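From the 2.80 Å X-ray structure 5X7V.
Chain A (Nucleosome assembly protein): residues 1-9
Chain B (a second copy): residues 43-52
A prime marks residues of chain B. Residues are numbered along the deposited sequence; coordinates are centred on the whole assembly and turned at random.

Chain A, residues 1-9: FMQDFEDIQ
Chain B 43-52: EIIQKIPGFW

The contact between these two stretches is a small apolar packing, in which a two-turn helical segment of chain A sets Phe5 into a pocket of isoleucines and a phenylalanine from the second copy, with no hydrogen bond crossing among the atoms modelled. The buried surface, both sides summed, is 369 Å², and the largest shares belong to Phe5 (89 Å²), Ile44′ (86 Å²) and Ile48′ (53 Å²).

Chain A is helical from Met2 through Gln9 and continues so beyond it. Phi and psi lie between -46° and -78° and between -22° and -44°, and the backbone bonds follow the i to i+4 pattern: Phe5 N to Phe1 O at 3.1 Å, Ile8 N to Asp4 O at 3.0 Å, Gln9 N to Phe5 O at 3.0 Å. Chain B enters as the last part of a helix and then bends twice. A type I turn spans Ile45′ to Ile48′, with Ile48′ N donating to Ile45′ O at 2.7 Å; a type II turn follows from Ile48′ to Phe51′, where the bond from Phe51′ N to Ile48′ O is weak at 3.1 Å. Gly50′ takes the positive phi (59°) of this second turn, a conformation that favours glycine, and Trp52′ lies in the next helix. The turns thereby bring Ile48′ and Phe51′ to the same aromatic ring that Ile44′ and Ile45′ reach from the helix.

The register is marked by Phe5 and Ile44′, whose CA atoms are 6.7 Å apart. The CA-to-CB bond of Phe5 runs sideways, but chi1 of -159° (t) carries the ring to the partner and chi2 of 124° sets its plane. Phe5 CE1 lies 3.5 Å from Ile45′ CG1 and also 3.5 Å from Phe51′ CZ, while Phe5 CD1 is 4.0 Å from Ile44′ CG2 and 4.2 Å from Ile48′ CD1. The rings of Phe5 and Phe51′ meet obliquely, centroids 5.2 Å apart and planes at 34°. A flat ring can touch all four apolar neighbours at once, which suits phenylalanine to this buried site.

Ile44′ points toward chain A with chi1 m and chi2 t, and both its branches reach Phe5, CD1 the backbone N and CG2 the ring. Ile44′ CD1 lies against the helix, 3.0 Å from Asp4 CB, 3.6 Å from Phe5 N and 4.0 Å from Ile8 CG1; Ile44′ CG2 meets the Phe5 ring and comes within 4.1 Å of Phe1 O. Ile8 (m, m) also points toward chain B, one helical turn after Asp4.

Met2 begins by pointing away, yet chi1 and chi2 near m and chi3 at 109° swing its end back, placing Met2 CE 3.2 Å from Ile48′ CD1. Ile48′ itself points toward chain A (m, t). Phe1 is modelled only to CB.

Polar side chains mostly stay outside the packing. Gln3 points away and Asp7 sideways; Gln3 NE2 donates to Asp7 OD1 at 3.1 Å along their own helix, and neither residue loses area to the chain B stretch.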

# COMPACT_ATOMS: atom_id res chain seq x y z
N PHE A 1 -30.38 -18.05 5.72
CA PHE A 1 -29.71 -17.01 6.52
C PHE A 1 -28.23 -16.90 6.21
O PHE A 1 -27.72 -15.80 6.10
CB PHE A 1 -29.84 -17.28 8.01
N MET A 2 -27.51 -18.03 6.18
CA MET A 2 -26.30 -18.11 5.36
C MET A 2 -26.57 -17.53 3.99
O MET A 2 -25.69 -16.98 3.37
CB MET A 2 -25.81 -19.54 5.17
CG MET A 2 -25.05 -20.10 6.32
SD MET A 2 -23.58 -19.14 6.69
CE MET A 2 -24.09 -18.39 8.21
N GLN A 3 -27.79 -17.70 3.50
CA GLN A 3 -28.19 -17.17 2.21
C GLN A 3 -28.45 -15.65 2.27
O GLN A 3 -28.16 -14.93 1.32
CB GLN A 3 -29.44 -17.90 1.70
CG GLN A 3 -30.07 -17.30 0.46
CD GLN A 3 -29.27 -17.58 -0.77
OE1 GLN A 3 -28.90 -18.73 -1.03
NE2 GLN A 3 -29.00 -16.54 -1.56
N ASP A 4 -29.00 -15.18 3.38
CA ASP A 4 -29.33 -13.77 3.53
C ASP A 4 -28.09 -12.92 3.52
O ASP A 4 -28.09 -11.79 3.03
CB ASP A 4 -30.10 -13.51 4.82
CG ASP A 4 -31.52 -14.02 4.77
OD1 ASP A 4 -32.15 -13.95 3.67
OD2 ASP A 4 -31.99 -14.52 5.83
N PHE A 5 -27.03 -13.50 4.07
CA PHE A 5 -25.76 -12.81 4.23
C PHE A 5 -25.12 -12.65 2.86
O PHE A 5 -24.57 -11.60 2.54
CB PHE A 5 -24.86 -13.59 5.20
CG PHE A 5 -23.77 -12.76 5.83
CD1 PHE A 5 -23.65 -12.67 7.20
CD2 PHE A 5 -22.87 -12.06 5.04
CE1 PHE A 5 -22.66 -11.91 7.77
CE2 PHE A 5 -21.88 -11.30 5.61
CZ PHE A 5 -21.77 -11.22 6.98
N GLU A 6 -25.24 -13.69 2.05
CA GLU A 6 -24.75 -13.66 0.68
C GLU A 6 -25.51 -12.64 -0.17
O GLU A 6 -24.90 -11.89 -0.94
CB GLU A 6 -24.82 -15.05 0.07
CG GLU A 6 -24.14 -16.06 0.96
CD GLU A 6 -24.12 -17.46 0.39
OE1 GLU A 6 -23.03 -18.08 0.39
OE2 GLU A 6 -25.18 -17.97 -0.02
N ASP A 7 -26.84 -12.62 -0.04
CA ASP A 7 -27.66 -11.63 -0.72
C ASP A 7 -27.28 -10.21 -0.37
O ASP A 7 -27.25 -9.33 -1.24
CB ASP A 7 -29.16 -11.80 -0.40
CG ASP A 7 -29.80 -12.95 -1.15
OD1 ASP A 7 -29.15 -13.51 -2.07
OD2 ASP A 7 -30.97 -13.27 -0.83
N ILE A 8 -27.02 -9.97 0.91
CA ILE A 8 -26.68 -8.62 1.32
C ILE A 8 -25.31 -8.27 0.75
O ILE A 8 -25.09 -7.14 0.31
CB ILE A 8 -26.71 -8.46 2.86
CG1 ILE A 8 -28.09 -8.85 3.37
CG2 ILE A 8 -26.36 -7.05 3.29
CD1 ILE A 8 -29.20 -8.02 2.77
N GLN A 9 -24.42 -9.24 0.71
CA GLN A 9 -23.06 -8.97 0.30
C GLN A 9 -22.95 -8.84 -1.22
O GLN A 9 -22.00 -8.23 -1.72
CB GLN A 9 -22.12 -10.04 0.82
CG GLN A 9 -20.75 -9.51 1.02
CD GLN A 9 -20.59 -8.83 2.37
OE1 GLN A 9 -20.96 -9.38 3.40
NE2 GLN A 9 -20.04 -7.62 2.36
N GLU B 43 -27.75 -6.89 11.23
CA GLU B 43 -28.99 -7.47 11.73
C GLU B 43 -28.95 -8.97 11.56
O GLU B 43 -29.38 -9.69 12.41
CB GLU B 43 -30.21 -6.87 11.02
CG GLU B 43 -31.27 -6.29 11.95
CD GLU B 43 -31.50 -4.79 11.77
OE1 GLU B 43 -32.24 -4.40 10.86
OE2 GLU B 43 -30.94 -4.01 12.54
N ILE B 44 -28.44 -9.41 10.42
CA ILE B 44 -28.28 -10.82 10.12
C ILE B 44 -27.27 -11.54 10.98
O ILE B 44 -27.47 -12.66 11.35
CB ILE B 44 -27.81 -11.03 8.70
CG1 ILE B 44 -28.87 -10.64 7.71
CG2 ILE B 44 -27.48 -12.48 8.48
CD1 ILE B 44 -28.73 -11.34 6.38
N ILE B 45 -26.16 -10.88 11.27
CA ILE B 45 -25.10 -11.52 12.00
C ILE B 45 -25.59 -11.94 13.35
O ILE B 45 -25.28 -13.01 13.81
CB ILE B 45 -23.94 -10.56 12.19
CG1 ILE B 45 -23.12 -10.51 10.93
CG2 ILE B 45 -23.06 -11.01 13.32
CD1 ILE B 45 -21.95 -9.58 11.06
N GLN B 46 -26.36 -11.09 13.97
CA GLN B 46 -26.95 -11.40 15.28
C GLN B 46 -27.65 -12.76 15.31
O GLN B 46 -27.87 -13.31 16.38
CB GLN B 46 -27.94 -10.31 15.68
CG GLN B 46 -27.34 -9.12 16.40
CD GLN B 46 -28.28 -7.92 16.39
OE1 GLN B 46 -29.50 -8.07 16.47
NE2 GLN B 46 -27.70 -6.72 16.24
N LYS B 47 -28.03 -13.29 14.15
CA LYS B 47 -28.71 -14.60 14.11
C LYS B 47 -27.76 -15.76 13.74
O LYS B 47 -28.22 -16.91 13.66
CB LYS B 47 -29.91 -14.59 13.15
CG LYS B 47 -31.10 -13.65 13.48
CD LYS B 47 -32.18 -14.20 14.43
CE LYS B 47 -33.24 -15.07 13.71
NZ LYS B 47 -34.31 -15.59 14.64
N ILE B 48 -26.46 -15.49 13.73
CA ILE B 48 -25.46 -16.53 13.51
C ILE B 48 -24.61 -16.60 14.79
O ILE B 48 -23.68 -15.81 14.95
CB ILE B 48 -24.56 -16.21 12.30
CG1 ILE B 48 -25.29 -16.51 10.99
CG2 ILE B 48 -23.26 -16.99 12.39
CD1 ILE B 48 -24.77 -15.72 9.81
N PRO B 49 -24.92 -17.53 15.70
CA PRO B 49 -24.18 -17.61 16.96
C PRO B 49 -22.66 -17.51 16.80
O PRO B 49 -22.05 -18.29 16.06
CB PRO B 49 -24.58 -18.98 17.50
CG PRO B 49 -25.13 -19.72 16.29
CD PRO B 49 -25.75 -18.71 15.45
N GLY B 50 -22.06 -16.54 17.49
CA GLY B 50 -20.62 -16.40 17.53
C GLY B 50 -19.96 -16.19 16.18
O GLY B 50 -18.88 -16.72 15.93
N PHE B 51 -20.62 -15.42 15.32
CA PHE B 51 -20.11 -15.13 13.99
C PHE B 51 -18.70 -14.54 14.01
O PHE B 51 -17.76 -15.14 13.50
CB PHE B 51 -21.07 -14.19 13.25
CG PHE B 51 -20.61 -13.83 11.87
CD1 PHE B 51 -20.71 -14.74 10.84
CD2 PHE B 51 -20.07 -12.58 11.60
CE1 PHE B 51 -20.28 -14.43 9.58
CE2 PHE B 51 -19.63 -12.26 10.34
CZ PHE B 51 -19.73 -13.18 9.32
N TRP B 52 -18.57 -13.35 14.59
CA TRP B 52 -17.30 -12.66 14.61
C TRP B 52 -16.20 -13.47 15.28
O TRP B 52 -15.05 -13.47 14.81
CB TRP B 52 -17.45 -11.32 15.31
CG TRP B 52 -18.12 -10.29 14.46
CD1 TRP B 52 -19.27 -9.62 14.74
CD2 TRP B 52 -17.67 -9.81 13.19
NE1 TRP B 52 -19.57 -8.76 13.72
CE2 TRP B 52 -18.60 -8.86 12.75
CE3 TRP B 52 -16.58 -10.11 12.37
CZ2 TRP B 52 -18.47 -8.19 11.55
CZ3 TRP B 52 -16.46 -9.45 11.17
CH2 TRP B 52 -17.40 -8.51 10.77